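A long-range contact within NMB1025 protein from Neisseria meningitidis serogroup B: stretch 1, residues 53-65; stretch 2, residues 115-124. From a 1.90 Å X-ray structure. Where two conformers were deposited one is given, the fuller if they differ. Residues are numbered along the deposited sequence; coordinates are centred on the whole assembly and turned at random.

Stretch 1 (53-65) QIDRWLAECGSDK
Stretch 2, residues 115-124: EIKITAVKRD

The polar part of this contact gathers where the first stretch leaves its helix and the second leaves its strand. Its shortest direct hydrogen bond runs from Ser63 OG to the backbone oxygen Val121 O, 2.6 Å away. Ser63 (phi/psi -129/-173) holds chi1 at t, -167°, and its short hydroxyl, a donor close to the backbone, reaches a backbone carbonyl and is satisfied in a buried setting. Val121 takes part through its backbone: its CA-to-CB bond points away from the helix, with chi1 p.

Next comes a backbone bond, Arg123 N to Gly62 O, 3.0 Å with an N-H...O angle of 160°. A water donates to the same Gly62 O at 2.6 Å and to Arg123 O at 3.1 Å, so it bridges the two residues beside their direct bond. Arg123 (phi/psi -61/138; chi1 to chi3 m, t, m, chi4 130°) then turns its side chain back along the first stretch. Its CA-to-CB bond points sideways, but the end of the side chain comes nearer, laying one face of the guanidinium over Gly62 O. Near the plane of the group, NH1 gives a weak, nearly straight hydrogen bond to Ser63 O, at 3.4 Å and 171°. Asp64 OD2 lies 3.2 Å from Arg123 NE in a salt bridge, but well out of the guanidinium plane, so the attraction is between charges and no N-H points at the oxygen. Asp64 is extended (-163/180), with chi1 p at 54° and chi2 51°. Arginine suits this place because its long side chain combines charge with several donors.

The turn that presents these groups is a Schellman motif. Helix 53-60 is followed by Cys61 at -90/2 and Gly62 at 76/31, a positive phi that favours glycine. Two bonds reach back into the last turn, Ser63 N to Leu58 O at 2.8 Å and Gly62 N to Ala59 O at 3.0 Å. The extended Lys122 side chain, t at all four chi angles, passes beside this turn, with its CG 3.7 Å from Cys61 O.

Farther back, the contact becomes apolar. Helix and strand run in broadly the same direction, 35° apart (signed crossing angle -35°), their axes 10.3 Å apart at closest approach. The CA atoms of Ile54 and Ile118 are 7.9 Å apart, closing to 4.9 Å for Ser63 and Lys122. Ile54 and Leu58, one helical turn apart, both point toward the strand with chi1 m and chi2 t. On the strand, Ile116 (m, t), Ile118 (m, m) and Ala120 point toward the helix, while Lys117 and Thr119 point away, the alternation expected of extended backbone. Ile54 CD1 touches Ile116 CG2 at 3.8 Å and Ile118 CG1 at 3.6 Å. Leu58 CD2 lies 4.3 Å from Ile118 CG2 and 3.7 Å from Ala120 CB. Leu58 is long enough to reach the bare methyl of Ala120, and the branched isoleucines give Ile54 CD1 two carbons to touch. In all, 479 Å² is buried, both sides summed.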

# COMPACT_ATOMS: atom_id res chain seq x y z
N GLN B 53 9.70 -13.36 -10.63
CA GLN B 53 10.44 -12.71 -9.54
C GLN B 53 9.74 -12.84 -8.20
O GLN B 53 10.37 -13.18 -7.19
CB GLN B 53 10.63 -11.22 -9.83
CG GLN B 53 11.56 -10.91 -10.98
CD GLN B 53 11.63 -9.42 -11.24
OE1 GLN B 53 12.04 -8.66 -10.38
NE2 GLN B 53 11.20 -9.00 -12.42
N ILE B 54 8.44 -12.57 -8.19
CA ILE B 54 7.68 -12.65 -6.95
C ILE B 54 7.76 -14.06 -6.37
O ILE B 54 8.04 -14.21 -5.17
CB ILE B 54 6.22 -12.12 -7.11
CG1 ILE B 54 6.23 -10.58 -7.17
CG2 ILE B 54 5.34 -12.60 -5.96
CD1 ILE B 54 4.98 -9.93 -7.77
N ASP B 55 7.57 -15.05 -7.24
CA ASP B 55 7.73 -16.46 -6.88
C ASP B 55 9.09 -16.70 -6.22
O ASP B 55 9.17 -17.33 -5.18
CB ASP B 55 7.60 -17.38 -8.11
CG ASP B 55 6.16 -17.52 -8.60
OD1 ASP B 55 5.21 -17.24 -7.84
OD2 ASP B 55 5.99 -17.93 -9.77
N ARG B 56 10.15 -16.16 -6.82
CA ARG B 56 11.51 -16.39 -6.33
C ARG B 56 11.74 -15.74 -4.97
O ARG B 56 12.30 -16.37 -4.07
CB ARG B 56 12.56 -15.96 -7.36
CG ARG B 56 12.68 -16.91 -8.56
CD ARG B 56 13.97 -16.67 -9.39
NE ARG B 56 14.06 -15.31 -9.91
CZ ARG B 56 13.52 -14.89 -11.05
NH1 ARG B 56 12.82 -15.73 -11.81
NH2 ARG B 56 13.66 -13.62 -11.45
N TRP B 57 11.24 -14.51 -4.79
CA TRP B 57 11.39 -13.80 -3.52
C TRP B 57 10.48 -14.33 -2.41
O TRP B 57 10.86 -14.30 -1.24
CB TRP B 57 11.25 -12.28 -3.68
CG TRP B 57 12.43 -11.69 -4.43
CD1 TRP B 57 12.41 -11.13 -5.68
CD2 TRP B 57 13.80 -11.62 -3.99
NE1 TRP B 57 13.67 -10.71 -6.04
CE2 TRP B 57 14.54 -11.01 -5.02
CE3 TRP B 57 14.46 -12.04 -2.83
CZ2 TRP B 57 15.92 -10.79 -4.92
CZ3 TRP B 57 15.83 -11.82 -2.73
CH2 TRP B 57 16.55 -11.20 -3.77
N LEU B 58 9.31 -14.85 -2.77
CA LEU B 58 8.42 -15.44 -1.77
C LEU B 58 9.03 -16.74 -1.25
O LEU B 58 9.00 -17.01 -0.04
CB LEU B 58 6.99 -15.62 -2.32
CG LEU B 58 6.14 -14.34 -2.53
CD1 LEU B 58 4.74 -14.69 -3.02
CD2 LEU B 58 6.06 -13.46 -1.28
N ALA B 59 9.59 -17.54 -2.16
CA ALA B 59 10.33 -18.75 -1.79
C ALA B 59 11.46 -18.45 -0.80
O ALA B 59 11.57 -19.09 0.25
CB ALA B 59 10.88 -19.45 -3.04
N GLU B 60 12.27 -17.45 -1.13
CA GLU B 60 13.34 -17.02 -0.24
C GLU B 60 12.83 -16.65 1.16
O GLU B 60 13.53 -16.87 2.14
CB GLU B 60 14.14 -15.88 -0.87
CG GLU B 60 15.61 -15.89 -0.47
CD GLU B 60 16.53 -15.26 -1.51
OE1 GLU B 60 17.47 -14.53 -1.11
OE2 GLU B 60 16.34 -15.49 -2.73
N CYS B 61 11.60 -16.12 1.26
CA CYS B 61 11.03 -15.72 2.56
C CYS B 61 10.23 -16.81 3.29
O CYS B 61 9.66 -16.56 4.37
CB CYS B 61 10.15 -14.48 2.40
SG CYS B 61 11.01 -13.04 1.77
N GLY B 62 10.17 -18.01 2.72
CA GLY B 62 9.40 -19.10 3.32
C GLY B 62 7.91 -18.91 3.10
O GLY B 62 7.09 -19.29 3.93
N SER B 63 7.57 -18.29 1.97
CA SER B 63 6.19 -18.08 1.58
C SER B 63 6.03 -18.58 0.15
O SER B 63 6.94 -19.19 -0.42
CB SER B 63 5.83 -16.60 1.65
OG SER B 63 4.43 -16.38 1.55
N ASP B 64 4.85 -18.33 -0.41
CA ASP B 64 4.58 -18.58 -1.82
C ASP B 64 3.33 -17.81 -2.22
O ASP B 64 2.72 -17.12 -1.39
CB ASP B 64 4.42 -20.08 -2.10
CG ASP B 64 3.38 -20.73 -1.21
OD1 ASP B 64 2.26 -20.18 -1.14
OD2 ASP B 64 3.69 -21.77 -0.59
N LYS B 65 2.95 -17.93 -3.49
CA LYS B 65 1.85 -17.15 -4.05
C LYS B 65 0.50 -17.49 -3.41
O LYS B 65 -0.38 -16.64 -3.31
CB LYS B 65 1.82 -17.27 -5.59
CG LYS B 65 1.33 -18.61 -6.14
CD LYS B 65 1.93 -18.92 -7.51
CE LYS B 65 1.27 -20.15 -8.12
NZ LYS B 65 1.52 -20.27 -9.59
N GLU B 115 4.23 -2.99 -12.56
CA GLU B 115 4.98 -3.16 -11.33
C GLU B 115 3.99 -3.73 -10.32
O GLU B 115 2.87 -3.26 -10.22
CB GLU B 115 5.55 -1.81 -10.85
CG GLU B 115 6.40 -1.87 -9.58
CD GLU B 115 7.17 -0.58 -9.29
OE1 GLU B 115 7.36 0.24 -10.22
OE2 GLU B 115 7.61 -0.38 -8.14
N ILE B 116 4.41 -4.76 -9.59
CA ILE B 116 3.50 -5.39 -8.63
C ILE B 116 4.15 -5.42 -7.25
O ILE B 116 5.29 -5.90 -7.09
CB ILE B 116 3.05 -6.81 -9.08
CG1 ILE B 116 2.39 -6.74 -10.45
CG2 ILE B 116 2.12 -7.45 -8.03
CD1 ILE B 116 2.02 -8.10 -11.07
N LYS B 117 3.41 -4.90 -6.27
CA LYS B 117 3.82 -4.79 -4.89
C LYS B 117 3.02 -5.76 -4.03
O LYS B 117 1.79 -5.68 -3.97
CB LYS B 117 3.60 -3.36 -4.40
CG LYS B 117 3.96 -3.12 -2.93
CD LYS B 117 5.38 -2.65 -2.78
CE LYS B 117 5.54 -1.83 -1.53
NZ LYS B 117 6.98 -1.71 -1.16
N ILE B 118 3.73 -6.66 -3.35
CA ILE B 118 3.11 -7.79 -2.65
C ILE B 118 3.31 -7.67 -1.14
O ILE B 118 4.39 -7.27 -0.68
CB ILE B 118 3.77 -9.14 -3.09
CG1 ILE B 118 3.51 -9.44 -4.57
CG2 ILE B 118 3.32 -10.30 -2.20
CD1 ILE B 118 2.08 -9.75 -4.91
N THR B 119 2.26 -8.02 -0.39
CA THR B 119 2.32 -8.32 1.03
C THR B 119 1.90 -9.79 1.19
O THR B 119 0.89 -10.23 0.62
CB THR B 119 1.35 -7.44 1.86
OG1 THR B 119 1.46 -6.07 1.44
CG2 THR B 119 1.67 -7.53 3.38
N ALA B 120 2.66 -10.54 1.99
CA ALA B 120 2.41 -11.96 2.12
C ALA B 120 2.66 -12.42 3.54
O ALA B 120 3.07 -11.64 4.40
CB ALA B 120 3.30 -12.76 1.13
N VAL B 121 2.38 -13.69 3.79
CA VAL B 121 2.62 -14.27 5.10
C VAL B 121 3.60 -15.45 5.01
O VAL B 121 3.61 -16.19 4.04
CB VAL B 121 1.29 -14.64 5.83
CG1 VAL B 121 0.64 -15.88 5.23
CG2 VAL B 121 1.52 -14.82 7.33
N LYS B 122 4.44 -15.57 6.03
CA LYS B 122 5.37 -16.68 6.16
C LYS B 122 4.57 -17.92 6.56
O LYS B 122 3.77 -17.86 7.50
CB LYS B 122 6.42 -16.35 7.22
CG LYS B 122 7.57 -17.34 7.33
CD LYS B 122 8.57 -16.90 8.39
CE LYS B 122 9.59 -17.98 8.68
NZ LYS B 122 10.77 -17.42 9.41
N ARG B 123 4.78 -19.03 5.85
CA ARG B 123 4.13 -20.30 6.17
C ARG B 123 4.51 -20.79 7.57
O ARG B 123 5.67 -20.70 7.96
CB ARG B 123 4.50 -21.37 5.15
CG ARG B 123 3.64 -21.36 3.90
CD ARG B 123 4.11 -22.41 2.90
NE ARG B 123 5.28 -21.96 2.15
CZ ARG B 123 6.40 -22.66 1.99
NH1 ARG B 123 7.40 -22.15 1.28
NH2 ARG B 123 6.51 -23.87 2.52
N ASP B 124 3.53 -21.30 8.30
CA ASP B 124 3.82 -21.99 9.56
C ASP B 124 4.35 -23.39 9.23
O ASP B 124 3.93 -24.01 8.25
CB ASP B 124 2.56 -22.11 10.42
CG ASP B 124 2.10 -20.78 10.98
OD1 ASP B 124 0.88 -20.50 10.91
OD2 ASP B 124 2.94 -20.00 11.48
O HOH W 1 8.00 -20.81 5.87